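Local coordinates for protein aspartate semialdehyde dehydrogenase (Francisella tularensis subsp. tularensis, PDB 4WOJ) that probably catalyses the NADPH-dependent reductive dephosphorylation of L-aspartyl-4-phosphate to L-aspartate-semialdehyde, a step towards lysine, methionine and threonine, at residues Tyr83-His88 with Trp100-Thr106; Val116-Leu120 with Ser144-Leu148; Asn323-Ile329 with Val349-Trp355. The contacts are given in a common frame with arbitrary orientation. Residues are numbered along the deposited sequence.

In the fold
From the N terminus, contact 1 comes first: it closes the path from helix 81-93 to strand 99-102 inside the NAD-binding domain. Contact 2 follows, closing the excursion from the end of strand 113-116 through helix 118-130 and strand 135-138 to helix 141-149, which starts at the predicted catalytic Cys141. Contact 3 lies in the dimerisation domain and closes the open end of the hairpin 329-336/343-351. The three are in series, neither nested nor crossed. Contacts 2 and 3 touch, with Leu148 CD1 3.7 Å from Trp355 CD2, whereas contact 1 touches neither. Helix 354-369, which continues from contact 3, returns to pack on Ile101 and Val116 of the parallel sheet.

Contact 1 of 3, residues Tyr83-His88 with Trp100-Thr106; sequences YTKEIH and WIDAAST
The striking feature is a buried carboxylate, Asp102, that collects donors from its own segment while facing a helix. Trp100 NE1, two residues earlier on the strand, donates to Asp102 OD2 (3.0 Å, 147°), and Ala104 N donates to Asp102 OD1 (2.9 Å, 150°), which defines an Asx turn where the strand ends. From the helix, Thr84 OG1 lies 2.7 Å from Asp102 OD2, with Gly80 O also in reach of its one proton. Helix 83-88 and strand 100-102 run antiparallel (169°), their axes 11.7 Å apart, as expected for the helix and second strand of the beta-alpha-beta unit 74-77, 81-93, 99-102 of a Rossmann-type NAD-binding domain. The register pairs His88 with Trp100 (CA atoms 8.2 Å) and Thr84 with Thr106 (7.2 Å). Trp100 (chi1 t, chi2 -93°) inserts its indole against the helix face carrying Thr84 and His88. His88 (chi1 t) presents its ring edge to the five-membered ring, a T-shaped pair with centroids 4.5 Å apart and planes at 62°, and its CB makes a CH-pi contact 4.2 Å from the six-membered centroid. His88 NE2 bonds to Asp135. Tyr83 CE2 meets the indole edge at Trp100 CH2 (4.2 Å); Thr84 CG2 reaches Trp100 CZ2 at 3.8 Å. The settled hydrogen bonds to the buried carboxylate within these segments thus come from indole and backbone NH groups, not from a basic side chain.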
ATOM      1  N   TYR B  83      30.080  -4.939   4.197  1.00 44.28           N
ATOM      2  CA  TYR B  83      30.976  -6.078   4.319  1.00 44.98           C
ATOM      3  C   TYR B  83      31.489  -6.487   2.974  1.00 41.14           C
ATOM      4  O   TYR B  83      32.646  -6.839   2.829  1.00 45.34           O
ATOM      5  CB  TYR B  83      30.260  -7.261   4.974  1.00 47.58           C
ATOM      6  CG  TYR B  83      31.128  -8.508   5.107  1.00 51.69           C
ATOM      7  CD1 TYR B  83      31.945  -8.696   6.207  1.00 55.84           C
ATOM      8  CD2 TYR B  83      31.110  -9.503   4.136  1.00 52.54           C
ATOM      9  CE1 TYR B  83      32.720  -9.839   6.337  1.00 58.26           C
ATOM     10  CE2 TYR B  83      31.887 -10.644   4.251  1.00 52.71           C
ATOM     11  CZ  TYR B  83      32.688 -10.810   5.349  1.00 57.07           C
ATOM     12  OH  TYR B  83      33.459 -11.949   5.484  1.00 61.36           O
ATOM     13  N   THR B  84      30.630  -6.478   1.977  1.00 41.07           N
ATOM     14  CA  THR B  84      31.087  -6.806   0.635  1.00 39.98           C
ATOM     15  C   THR B  84      32.102  -5.771   0.194  1.00 40.86           C
ATOM     16  O   THR B  84      33.062  -6.084  -0.490  1.00 38.73           O
ATOM     17  CB  THR B  84      29.930  -6.831  -0.368  1.00 38.19           C
ATOM     18  OG1 THR B  84      28.926  -7.739   0.102  1.00 31.21           O
ATOM     19  CG2 THR B  84      30.418  -7.265  -1.745  1.00 35.51           C
ATOM     20  N   LYS B  85      31.867  -4.533   0.603  1.00 47.19           N
ATOM     21  CA  LYS B  85      32.759  -3.434   0.274  1.00 51.19           C
ATOM     22  C   LYS B  85      34.114  -3.526   0.922  1.00 52.04           C
ATOM     23  O   LYS B  85      35.134  -3.251   0.294  1.00 50.88           O
ATOM     24  CB  LYS B  85      32.117  -2.116   0.642  1.00 53.67           C
ATOM     25  CG  LYS B  85      31.601  -1.410  -0.592  1.00 54.08           C
ATOM     26  CD  LYS B  85      31.302   0.043  -0.278  1.00 54.71           C
ATOM     27  CE  LYS B  85      29.797   0.278  -0.208  1.00 58.45           C
ATOM     28  NZ  LYS B  85      29.424   1.094   0.977  1.00 60.85           N
ATOM     29  N   GLU B  86      34.131  -3.934   2.176  1.00 58.12           N
ATOM     30  CA  GLU B  86      35.384  -4.095   2.876  1.00 57.63           C
ATOM     31  C   GLU B  86      36.187  -5.213   2.232  1.00 56.40           C
ATOM     32  O   GLU B  86      37.390  -5.113   2.055  1.00 55.24           O
ATOM     33  CB  GLU B  86      35.092  -4.451   4.337  1.00 67.08           C
ATOM     34  CG  GLU B  86      36.277  -4.983   5.140  1.00 71.32           C
ATOM     35  CD  GLU B  86      36.836  -3.942   6.078  1.00 73.12           C
ATOM     36  OE1 GLU B  86      36.029  -3.205   6.689  1.00 74.92           O
ATOM     37  OE2 GLU B  86      38.078  -3.852   6.189  1.00 71.72           O
ATOM     38  N   ILE B  87      35.508  -6.284   1.865  1.00 58.14           N
ATOM     39  CA  ILE B  87      36.202  -7.563   1.793  1.00 57.81           C
ATOM     40  C   ILE B  87      36.301  -8.219   0.462  1.00 54.74           C
ATOM     41  O   ILE B  87      37.257  -8.959   0.237  1.00 52.83           O
ATOM     42  CB  ILE B  87      35.583  -8.584   2.754  1.00 58.49           C
ATOM     43  CG1 ILE B  87      36.287  -8.455   4.086  1.00 64.08           C
ATOM     44  CG2 ILE B  87      35.791 -10.004   2.247  1.00 58.95           C
ATOM     45  CD1 ILE B  87      35.427  -8.823   5.252  1.00 69.50           C
ATOM     46  N   HIS B  88      35.310  -8.012  -0.391  1.00 48.01           N
ATOM     47  CA  HIS B  88      35.313  -8.707  -1.660  1.00 48.85           C
ATOM     48  C   HIS B  88      36.535  -8.315  -2.500  1.00 49.44           C
ATOM     49  O   HIS B  88      37.172  -9.185  -3.096  1.00 50.13           O
ATOM     50  CB  HIS B  88      34.001  -8.452  -2.393  1.00 46.47           C
ATOM     51  CG  HIS B  88      33.986  -8.946  -3.799  1.00 45.09           C
ATOM     52  ND1 HIS B  88      34.300  -8.135  -4.863  1.00 46.78           N
ATOM     53  CD2 HIS B  88      33.683 -10.159  -4.323  1.00 45.41           C
ATOM     54  CE1 HIS B  88      34.213  -8.832  -5.985  1.00 45.80           C
ATOM     55  NE2 HIS B  88      33.844 -10.066  -5.682  1.00 44.89           N
ATOM     56  N   TRP B 100      31.731 -16.081  -5.559  1.00 37.47           N
ATOM     57  CA  TRP B 100      31.187 -15.182  -4.564  1.00 36.27           C
ATOM     58  C   TRP B 100      29.699 -15.055  -4.879  1.00 37.79           C
ATOM     59  O   TRP B 100      29.308 -14.501  -5.915  1.00 32.02           O
ATOM     60  CB  TRP B 100      31.884 -13.828  -4.672  1.00 35.35           C
ATOM     61  CG  TRP B 100      31.365 -12.782  -3.787  1.00 35.41           C
ATOM     62  CD1 TRP B 100      30.411 -11.880  -4.085  1.00 36.54           C
ATOM     63  CD2 TRP B 100      31.801 -12.485  -2.458  1.00 37.21           C
ATOM     64  NE1 TRP B 100      30.202 -11.044  -3.018  1.00 36.66           N
ATOM     65  CE2 TRP B 100      31.055 -11.385  -2.010  1.00 37.52           C
ATOM     66  CE3 TRP B 100      32.758 -13.043  -1.597  1.00 38.68           C
ATOM     67  CZ2 TRP B 100      31.218 -10.831  -0.726  1.00 41.04           C
ATOM     68  CZ3 TRP B 100      32.936 -12.480  -0.329  1.00 37.21           C
ATOM     69  CH2 TRP B 100      32.163 -11.400   0.096  1.00 37.41           C
ATOM     70  N   ILE B 101      28.882 -15.615  -3.996  1.00 38.17           N
ATOM     71  CA  ILE B 101      27.434 -15.504  -4.098  1.00 38.67           C
ATOM     72  C   ILE B 101      27.034 -14.488  -3.032  1.00 39.08           C
ATOM     73  O   ILE B 101      27.402 -14.623  -1.879  1.00 40.82           O
ATOM     74  CB  ILE B 101      26.735 -16.867  -3.890  1.00 39.67           C
ATOM     75  CG1 ILE B 101      27.125 -17.844  -4.997  1.00 41.37           C
ATOM     76  CG2 ILE B 101      25.233 -16.716  -3.910  1.00 40.69           C
ATOM     77  CD1 ILE B 101      27.003 -19.299  -4.598  1.00 42.96           C
ATOM     78  N   ASP B 102      26.284 -13.469  -3.421  1.00 41.35           N
ATOM     79  CA  ASP B 102      25.996 -12.362  -2.512  1.00 37.00           C
ATOM     80  C   ASP B 102      24.568 -11.869  -2.586  1.00 35.06           C
ATOM     81  O   ASP B 102      24.011 -11.730  -3.697  1.00 31.86           O
ATOM     82  CB  ASP B 102      26.900 -11.196  -2.896  1.00 38.11           C
ATOM     83  CG  ASP B 102      27.057 -10.165  -1.771  1.00 38.76           C
ATOM     84  OD1 ASP B 102      26.239 -10.162  -0.795  1.00 33.87           O
ATOM     85  OD2 ASP B 102      28.009  -9.349  -1.900  1.00 36.37           O
ATOM     86  N   ALA B 103      24.015 -11.535  -1.421  1.00 32.75           N
ATOM     87  CA  ALA B 103      22.682 -10.876  -1.319  1.00 36.11           C
ATOM     88  C   ALA B 103      22.712  -9.355  -1.502  1.00 37.60           C
ATOM     89  O   ALA B 103      21.787  -8.761  -2.094  1.00 39.91           O
ATOM     90  CB  ALA B 103      21.999 -11.194  -0.001  1.00 34.15           C
ATOM     91  N   ALA B 104      23.776  -8.735  -1.016  1.00 36.63           N
ATOM     92  CA  ALA B 104      23.887  -7.289  -1.049  1.00 37.49           C
ATOM     93  C   ALA B 104      23.915  -6.802  -2.495  1.00 38.65           C
ATOM     94  O   ALA B 104      24.145  -7.569  -3.416  1.00 39.04           O
ATOM     95  CB  ALA B 104      25.130  -6.838  -0.301  1.00 37.63           C
ATOM     96  N   SER B 105      23.647  -5.517  -2.683  1.00 38.66           N
ATOM     97  CA  SER B 105      23.427  -4.941  -4.017  1.00 38.34           C
ATOM     98  C   SER B 105      24.639  -4.358  -4.693  1.00 39.40           C
ATOM     99  O   SER B 105      24.581  -3.925  -5.862  1.00 34.88           O
ATOM    100  CB  SER B 105      22.408  -3.833  -3.885  1.00 38.63           C
ATOM    101  OG  SER B 105      22.851  -2.918  -2.917  1.00 40.28           O
ATOM    102  N   THR B 106      25.728  -4.348  -3.940  1.00 42.73           N
ATOM    103  CA  THR B 106      26.952  -3.644  -4.290  1.00 40.65           C
ATOM    104  C   THR B 106      27.430  -4.013  -5.680  1.00 40.13           C
ATOM    105  O   THR B 106      27.717  -3.156  -6.518  1.00 38.10           O
ATOM    106  CB  THR B 106      28.047  -4.043  -3.300  1.00 41.81           C
ATOM    107  OG1 THR B 106      27.491  -4.120  -1.971  1.00 42.87           O
ATOM    108  CG2 THR B 106      29.154  -3.060  -3.314  1.00 39.35           C
TER

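Contact 2 of 3, residues Val116-Leu120 with Ser144-Leu148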
ATOM      1  N   VAL B 116      21.140 -13.365 -10.196  1.00 24.35           N
ATOM      2  CA  VAL B 116      20.556 -14.707 -10.197  1.00 26.24           C
ATOM      3  C   VAL B 116      19.053 -14.764  -9.879  1.00 27.08           C
ATOM      4  O   VAL B 116      18.585 -14.303  -8.837  1.00 28.69           O
ATOM      5  CB  VAL B 116      21.296 -15.706  -9.246  1.00 27.89           C
ATOM      6  CG1 VAL B 116      22.742 -15.865  -9.684  1.00 29.51           C
ATOM      7  CG2 VAL B 116      21.242 -15.266  -7.801  1.00 25.84           C
ATOM      8  N   LEU B 117      18.310 -15.366 -10.796  1.00 27.27           N
ATOM      9  CA  LEU B 117      16.922 -15.723 -10.563  1.00 25.35           C
ATOM     10  C   LEU B 117      16.598 -16.842 -11.558  1.00 26.71           C
ATOM     11  O   LEU B 117      16.041 -16.623 -12.650  1.00 26.78           O
ATOM     12  CB  LEU B 117      16.015 -14.517 -10.728  1.00 25.42           C
ATOM     13  CG  LEU B 117      14.533 -14.695 -10.369  1.00 24.85           C
ATOM     14  CD1 LEU B 117      14.355 -14.990  -8.912  1.00 24.33           C
ATOM     15  CD2 LEU B 117      13.773 -13.430 -10.733  1.00 25.24           C
ATOM     16  N   ASP B 118      16.959 -18.050 -11.164  1.00 27.43           N
ATOM     17  CA  ASP B 118      17.136 -19.142 -12.115  1.00 30.36           C
ATOM     18  C   ASP B 118      15.845 -19.641 -12.783  1.00 30.21           C
ATOM     19  O   ASP B 118      15.917 -20.187 -13.864  1.00 33.84           O
ATOM     20  CB  ASP B 118      17.859 -20.318 -11.469  1.00 31.89           C
ATOM     21  CG  ASP B 118      16.989 -21.028 -10.449  1.00 32.68           C
ATOM     22  OD1 ASP B 118      16.957 -20.567  -9.285  1.00 36.20           O
ATOM     23  OD2 ASP B 118      16.314 -22.005 -10.816  1.00 32.37           O
ATOM     24  N   PRO B 119      14.669 -19.449 -12.163  1.00 30.54           N
ATOM     25  CA  PRO B 119      13.480 -19.771 -12.965  1.00 30.79           C
ATOM     26  C   PRO B 119      13.318 -18.855 -14.187  1.00 30.10           C
ATOM     27  O   PRO B 119      12.441 -19.080 -15.016  1.00 29.68           O
ATOM     28  CB  PRO B 119      12.330 -19.556 -11.977  1.00 29.17           C
ATOM     29  CG  PRO B 119      12.955 -19.749 -10.657  1.00 30.56           C
ATOM     30  CD  PRO B 119      14.290 -19.083 -10.795  1.00 29.29           C
ATOM     31  N   LEU B 120      14.130 -17.806 -14.275  1.00 31.45           N
ATOM     32  CA  LEU B 120      14.090 -16.905 -15.454  1.00 31.40           C
ATOM     33  C   LEU B 120      15.381 -16.860 -16.272  1.00 31.16           C
ATOM     34  O   LEU B 120      15.339 -16.645 -17.469  1.00 31.69           O
ATOM     35  CB  LEU B 120      13.673 -15.490 -15.016  1.00 30.64           C
ATOM     36  CG  LEU B 120      12.155 -15.268 -14.935  1.00 31.73           C
ATOM     37  CD1 LEU B 120      11.855 -13.920 -14.329  1.00 33.34           C
ATOM     38  CD2 LEU B 120      11.532 -15.353 -16.322  1.00 34.32           C
ATOM     39  N   SER B 144      12.645  -9.542  -7.830  1.00 31.57           N
ATOM     40  CA  SER B 144      12.577 -10.977  -7.790  1.00 29.45           C
ATOM     41  C   SER B 144      11.153 -11.407  -7.709  1.00 25.99           C
ATOM     42  O   SER B 144      10.752 -12.343  -8.349  1.00 23.70           O
ATOM     43  CB  SER B 144      13.327 -11.485  -6.602  1.00 34.02           C
ATOM     44  OG  SER B 144      14.684 -11.406  -6.944  1.00 41.22           O
ATOM     45  N   LEU B 145      10.385 -10.694  -6.919  1.00 24.71           N
ATOM     46  CA  LEU B 145       9.035 -11.109  -6.632  1.00 26.05           C
ATOM     47  C   LEU B 145       8.095 -10.790  -7.759  1.00 26.99           C
ATOM     48  O   LEU B 145       7.124 -11.464  -7.956  1.00 25.42           O
ATOM     49  CB  LEU B 145       8.572 -10.445  -5.330  1.00 28.67           C
ATOM     50  CG  LEU B 145       9.300 -11.077  -4.138  1.00 29.87           C
ATOM     51  CD1 LEU B 145       9.001 -10.380  -2.832  1.00 30.19           C
ATOM     52  CD2 LEU B 145       8.933 -12.537  -4.056  1.00 33.07           C
ATOM     53  N   MET B 146       8.373  -9.710  -8.471  1.00 29.59           N
ATOM     54  CA  MET B 146       7.537  -9.297  -9.575  1.00 29.65           C
ATOM     55  C   MET B 146       7.759 -10.203 -10.765  1.00 27.35           C
ATOM     56  O   MET B 146       6.822 -10.713 -11.379  1.00 26.21           O
ATOM     57  CB  MET B 146       7.928  -7.897  -9.967  1.00 32.44           C
ATOM     58  CG  MET B 146       7.144  -7.388 -11.128  1.00 35.79           C
ATOM     59  SD  MET B 146       8.031  -5.973 -11.764  1.00 43.05           S
ATOM     60  CE  MET B 146       8.654  -6.763 -13.230  1.00 41.02           C
ATOM     61  N   SER B 147       9.027 -10.409 -11.069  1.00 23.81           N
ATOM     62  CA  SER B 147       9.412 -11.133 -12.249  1.00 22.77           C
ATOM     63  C   SER B 147       8.881 -12.536 -12.190  1.00 23.49           C
ATOM     64  O   SER B 147       8.385 -13.054 -13.191  1.00 25.51           O
ATOM     65  CB  SER B 147      10.942 -11.183 -12.362  1.00 22.75           C
ATOM     66  OG  SER B 147      11.471  -9.866 -12.388  1.00 21.99           O
ATOM     67  N   LEU B 148       8.986 -13.162 -11.015  1.00 21.33           N
ATOM     68  CA  LEU B 148       8.399 -14.492 -10.789  1.00 21.24           C
ATOM     69  C   LEU B 148       6.876 -14.517 -10.965  1.00 19.43           C
ATOM     70  O   LEU B 148       6.328 -15.483 -11.475  1.00 21.14           O
ATOM     71  CB  LEU B 148       8.758 -15.048  -9.377  1.00 21.69           C
ATOM     72  CG  LEU B 148      10.222 -15.425  -9.143  1.00 22.12           C
ATOM     73  CD1 LEU B 148      10.542 -15.521  -7.649  1.00 24.09           C
ATOM     74  CD2 LEU B 148      10.550 -16.736  -9.828  1.00 22.46           C
TER
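Leu117 carries most of this interface from its side. In the t,p rotamer (chi1 -174°, chi2 64°) it points across the gap, placing CD2 4.0 Å from both Ser144 O and Ser147 CB, while its CD1 lies 4.1 Å from Leu148 CD1 and likewise 4.1 Å from Ser144 OG. Leu148 answers with chi1 -69° and chi2 162°: its CA-to-CB bond points sideways, yet the branched end swings in, and CD2 meets Pro119 CG at 3.9 Å. Leu120 (chi1 -85°, chi2 173°) approaches most closely, with CD1 3.5 Å from Ser147 CB. The register follows, Leu117 opposite Ser144 (CA atoms 7.0 Å) and Pro119 opposite Leu148 (7.6 Å).

Topologically, the contact sets the turn at the C-terminal end of edge strand 113-116 against helix 141-149. Leu117 is the N-cap residue of helix 118-130, the helix of the crossover to strand 135-138, and its O accepts from Leu120 N at 2.8 Å. Helix 141-149 begins at Cys141, the predicted acyl-thioester nucleophile, whose side chain is about 6 Å from that of Ser144.

Both serines adopt chi1 m and find polar partners elsewhere: Ser147 OG bonds to Val143 O one turn back, and Ser144 OG to Ser139 OG. Toward Leu117 and Leu120 they present CB, OG and backbone atoms in van der Waals contact. Leu148 also packs on Trp355 and Ile329 of the dimerisation domain.

Contact 3 of 3, residues Asn323-Ile329 with Val349-Trp355; sequences NSGTLDI and VGDQLLW
Asn323 ends helix 320-323 and opens a type II beta turn to Thr326, closed by Thr326 N to Asn323 O (3.0 Å). Its side chain (chi1 t, chi2 -73°) donates from ND2 to Asp328 O (2.7 Å), bridging the base of the loop, while its CB lies 3.8 Å from Val349 CG1. Ser324, second in the turn (phi/psi -55/138), brings its CA within 5.4 Å of Asp351 CA while its CA-to-CB bond points away. Gly325, at 86/-13, has angles where a CB would collide with the preceding carbonyl, and its N donates to Asp351 OD2 (3.0 Å, 161°), a direct backbone-to-carboxylate hydrogen bond between the segments. Asp351 (chi1 t) serves several partners: OD2 also forms a salt bridge with Arg274, and OD1 caps the following helix by accepting from Leu354 N (3.0 Å). The loop thus ties the open end of the antiparallel hairpin 329-336/343-351, in the mixed sheet of the dimerisation domain, to the start of helix 354-369. Thr326 OG1 donates to Asn323 O (2.8 Å) and accepts from Asp328 N (3.1 Å), an ST turn; Thr326 O lies 3.4 Å from Leu354 CD1. Leu327 (m,t) sets CD2 over the Trp355 face, a CH-pi contact 4.0 Å from the five-membered centroid. Ile329 (m,m) enters its strand beside Gly350 (CA atoms 4.9 Å), where a CB would fall only 3.2 Å from Ile329 CD1, and this CD1 touches Trp355 CD1 at 3.8 Å.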
ATOM      1  N   ASN B 323       0.623 -15.493   3.055  0.50 28.65           N
ATOM      2  CA  ASN B 323       1.768 -15.832   2.240  0.50 27.14           C
ATOM      3  C   ASN B 323       3.099 -15.930   2.967  0.50 26.60           C
ATOM      4  O   ASN B 323       3.992 -16.655   2.544  0.50 27.30           O
ATOM      5  CB  ASN B 323       1.914 -14.751   1.176  0.50 25.49           C
ATOM      6  CG  ASN B 323       3.201 -14.874   0.434  0.50 24.42           C
ATOM      7  OD1 ASN B 323       4.275 -14.563   0.974  0.50 21.94           O
ATOM      8  ND2 ASN B 323       3.113 -15.353  -0.815  0.50 23.92           N
ATOM      9  N   SER B 324       3.237 -15.157   4.030  1.00 25.55           N
ATOM     10  CA  SER B 324       4.452 -15.126   4.806  1.00 28.41           C
ATOM     11  C   SER B 324       4.888 -16.538   5.309  1.00 27.23           C
ATOM     12  O   SER B 324       4.076 -17.369   5.666  1.00 27.46           O
ATOM     13  CB  SER B 324       4.307 -14.127   5.940  1.00 32.48           C
ATOM     14  OG  SER B 324       4.076 -12.818   5.386  1.00 34.93           O
ATOM     15  N   GLY B 325       6.178 -16.818   5.236  1.00 26.24           N
ATOM     16  CA  GLY B 325       6.670 -18.152   5.480  1.00 24.96           C
ATOM     17  C   GLY B 325       6.673 -19.111   4.309  1.00 27.67           C
ATOM     18  O   GLY B 325       7.325 -20.131   4.386  1.00 27.14           O
ATOM     19  N   THR B 326       5.989 -18.790   3.202  1.00 31.07           N
ATOM     20  CA  THR B 326       5.839 -19.752   2.109  1.00 28.89           C
ATOM     21  C   THR B 326       6.584 -19.360   0.887  1.00 32.49           C
ATOM     22  O   THR B 326       6.931 -18.207   0.710  1.00 36.47           O
ATOM     23  CB  THR B 326       4.388 -19.904   1.643  1.00 28.98           C
ATOM     24  OG1 THR B 326       4.021 -18.788   0.797  1.00 30.64           O
ATOM     25  CG2 THR B 326       3.433 -20.062   2.834  1.00 27.57           C
ATOM     26  N   LEU B 327       6.767 -20.324  -0.003  1.00 34.00           N
ATOM     27  CA  LEU B 327       7.380 -20.062  -1.300  1.00 33.79           C
ATOM     28  C   LEU B 327       6.357 -19.657  -2.363  1.00 33.72           C
ATOM     29  O   LEU B 327       6.707 -19.439  -3.531  1.00 32.60           O
ATOM     30  CB  LEU B 327       8.188 -21.282  -1.742  1.00 36.54           C
ATOM     31  CG  LEU B 327       9.476 -21.479  -0.915  1.00 38.17           C
ATOM     32  CD1 LEU B 327       9.998 -22.897  -1.049  1.00 40.11           C
ATOM     33  CD2 LEU B 327      10.569 -20.511  -1.345  1.00 39.70           C
ATOM     34  N   ASP B 328       5.091 -19.542  -1.971  1.00 32.85           N
ATOM     35  CA  ASP B 328       4.074 -19.184  -2.949  1.00 31.91           C
ATOM     36  C   ASP B 328       4.305 -17.717  -3.391  1.00 30.20           C
ATOM     37  O   ASP B 328       4.600 -16.812  -2.590  1.00 32.72           O
ATOM     38  CB  ASP B 328       2.638 -19.347  -2.415  1.00 34.19           C
ATOM     39  CG  ASP B 328       2.342 -20.739  -1.782  1.00 36.45           C
ATOM     40  OD1 ASP B 328       2.834 -21.788  -2.200  1.00 33.59           O
ATOM     41  OD2 ASP B 328       1.522 -20.795  -0.852  1.00 40.95           O
ATOM     42  N   ILE B 329       4.198 -17.516  -4.691  1.00 27.32           N
ATOM     43  CA  ILE B 329       4.117 -16.203  -5.304  1.00 24.86           C
ATOM     44  C   ILE B 329       2.625 -16.054  -5.599  1.00 22.65           C
ATOM     45  O   ILE B 329       2.131 -16.525  -6.632  1.00 21.17           O
ATOM     46  CB  ILE B 329       4.973 -16.164  -6.623  1.00 23.63           C
ATOM     47  CG1 ILE B 329       6.420 -16.506  -6.304  1.00 23.18           C
ATOM     48  CG2 ILE B 329       4.907 -14.819  -7.317  1.00 22.07           C
ATOM     49  CD1 ILE B 329       7.025 -15.597  -5.241  1.00 24.80           C
ATOM     50  N   VAL B 349       1.701 -10.984  -4.083  1.00 19.77           N
ATOM     51  CA  VAL B 349       2.291 -11.021  -2.768  1.00 19.58           C
ATOM     52  C   VAL B 349       3.279 -12.185  -2.709  1.00 22.28           C
ATOM     53  O   VAL B 349       2.964 -13.295  -3.150  1.00 22.55           O
ATOM     54  CB  VAL B 349       1.242 -11.292  -1.688  1.00 20.71           C
ATOM     55  CG1 VAL B 349       1.869 -11.260  -0.291  1.00 19.80           C
ATOM     56  CG2 VAL B 349       0.104 -10.292  -1.782  1.00 20.89           C
ATOM     57  N   GLY B 350       4.467 -11.924  -2.160  1.00 22.77           N
ATOM     58  CA  GLY B 350       5.451 -12.974  -1.873  1.00 21.63           C
ATOM     59  C   GLY B 350       6.366 -12.630  -0.738  1.00 22.20           C
ATOM     60  O   GLY B 350       6.403 -11.488  -0.279  1.00 24.66           O
ATOM     61  N   ASP B 351       7.105 -13.627  -0.264  1.00 24.49           N
ATOM     62  CA  ASP B 351       7.859 -13.529   0.985  1.00 22.08           C
ATOM     63  C   ASP B 351       9.220 -12.919   0.763  1.00 23.95           C
ATOM     64  O   ASP B 351      10.027 -13.462   0.018  1.00 28.59           O
ATOM     65  CB  ASP B 351       8.063 -14.908   1.586  1.00 21.48           C
ATOM     66  CG  ASP B 351       8.704 -14.848   2.960  1.00 20.21           C
ATOM     67  OD1 ASP B 351       9.945 -14.753   3.059  1.00 17.80           O
ATOM     68  OD2 ASP B 351       7.937 -14.820   3.933  1.00 17.88           O
ATOM     69  N   GLN B 352       9.497 -11.819   1.437  1.00 22.82           N
ATOM     70  CA  GLN B 352      10.721 -11.074   1.206  1.00 24.35           C
ATOM     71  C   GLN B 352      11.964 -11.872   1.476  1.00 24.29           C
ATOM     72  O   GLN B 352      12.940 -11.769   0.736  1.00 24.40           O
ATOM     73  CB  GLN B 352      10.736  -9.801   2.059  1.00 27.41           C
ATOM     74  CG  GLN B 352      11.898  -8.880   1.780  1.00 30.49           C
ATOM     75  CD  GLN B 352      13.026  -9.040   2.761  1.00 33.82           C
ATOM     76  OE1 GLN B 352      12.805  -9.072   3.970  1.00 33.80           O
ATOM     77  NE2 GLN B 352      14.261  -9.119   2.253  1.00 35.24           N
ATOM     78  N   LEU B 353      11.933 -12.643   2.559  1.00 24.51           N
ATOM     79  CA  LEU B 353      13.093 -13.381   3.037  1.00 22.63           C
ATOM     80  C   LEU B 353      13.463 -14.578   2.198  1.00 23.19           C
ATOM     81  O   LEU B 353      14.616 -14.934   2.100  1.00 22.87           O
ATOM     82  CB  LEU B 353      12.853 -13.792   4.477  1.00 25.64           C
ATOM     83  CG  LEU B 353      12.829 -12.572   5.409  1.00 26.93           C
ATOM     84  CD1 LEU B 353      12.413 -12.921   6.812  1.00 26.68           C
ATOM     85  CD2 LEU B 353      14.189 -11.898   5.476  1.00 27.46           C
ATOM     86  N   LEU B 354      12.489 -15.199   1.565  1.00 25.02           N
ATOM     87  CA  LEU B 354      12.719 -16.417   0.808  1.00 25.59           C
ATOM     88  C   LEU B 354      12.958 -16.083  -0.683  1.00 23.75           C
ATOM     89  O   LEU B 354      14.072 -15.873  -1.128  1.00 22.31           O
ATOM     90  CB  LEU B 354      11.499 -17.324   0.938  1.00 26.51           C
ATOM     91  CG  LEU B 354      11.216 -17.946   2.283  1.00 29.43           C
ATOM     92  CD1 LEU B 354       9.826 -18.529   2.383  1.00 30.36           C
ATOM     93  CD2 LEU B 354      12.227 -19.034   2.602  1.00 30.65           C
ATOM     94  N   TRP B 355      11.914 -16.020  -1.460  1.00 23.24           N
ATOM     95  CA  TRP B 355      12.125 -15.699  -2.898  1.00 24.74           C
ATOM     96  C   TRP B 355      12.747 -14.309  -3.073  1.00 24.89           C
ATOM     97  O   TRP B 355      13.577 -14.073  -3.963  1.00 27.73           O
ATOM     98  CB  TRP B 355      10.840 -15.864  -3.698  1.00 23.25           C
ATOM     99  CG  TRP B 355      10.689 -17.242  -4.262  1.00 20.95           C
ATOM    100  CD1 TRP B 355       9.629 -18.086  -4.104  1.00 20.55           C
ATOM    101  CD2 TRP B 355      11.639 -17.938  -5.051  1.00 20.18           C
ATOM    102  NE1 TRP B 355       9.865 -19.262  -4.756  1.00 20.54           N
ATOM    103  CE2 TRP B 355      11.091 -19.193  -5.357  1.00 19.32           C
ATOM    104  CE3 TRP B 355      12.895 -17.618  -5.542  1.00 20.62           C
ATOM    105  CZ2 TRP B 355      11.753 -20.122  -6.127  1.00 19.68           C
ATOM    106  CZ3 TRP B 355      13.548 -18.536  -6.303  1.00 21.20           C
ATOM    107  CH2 TRP B 355      12.985 -19.780  -6.591  1.00 20.55           C
TER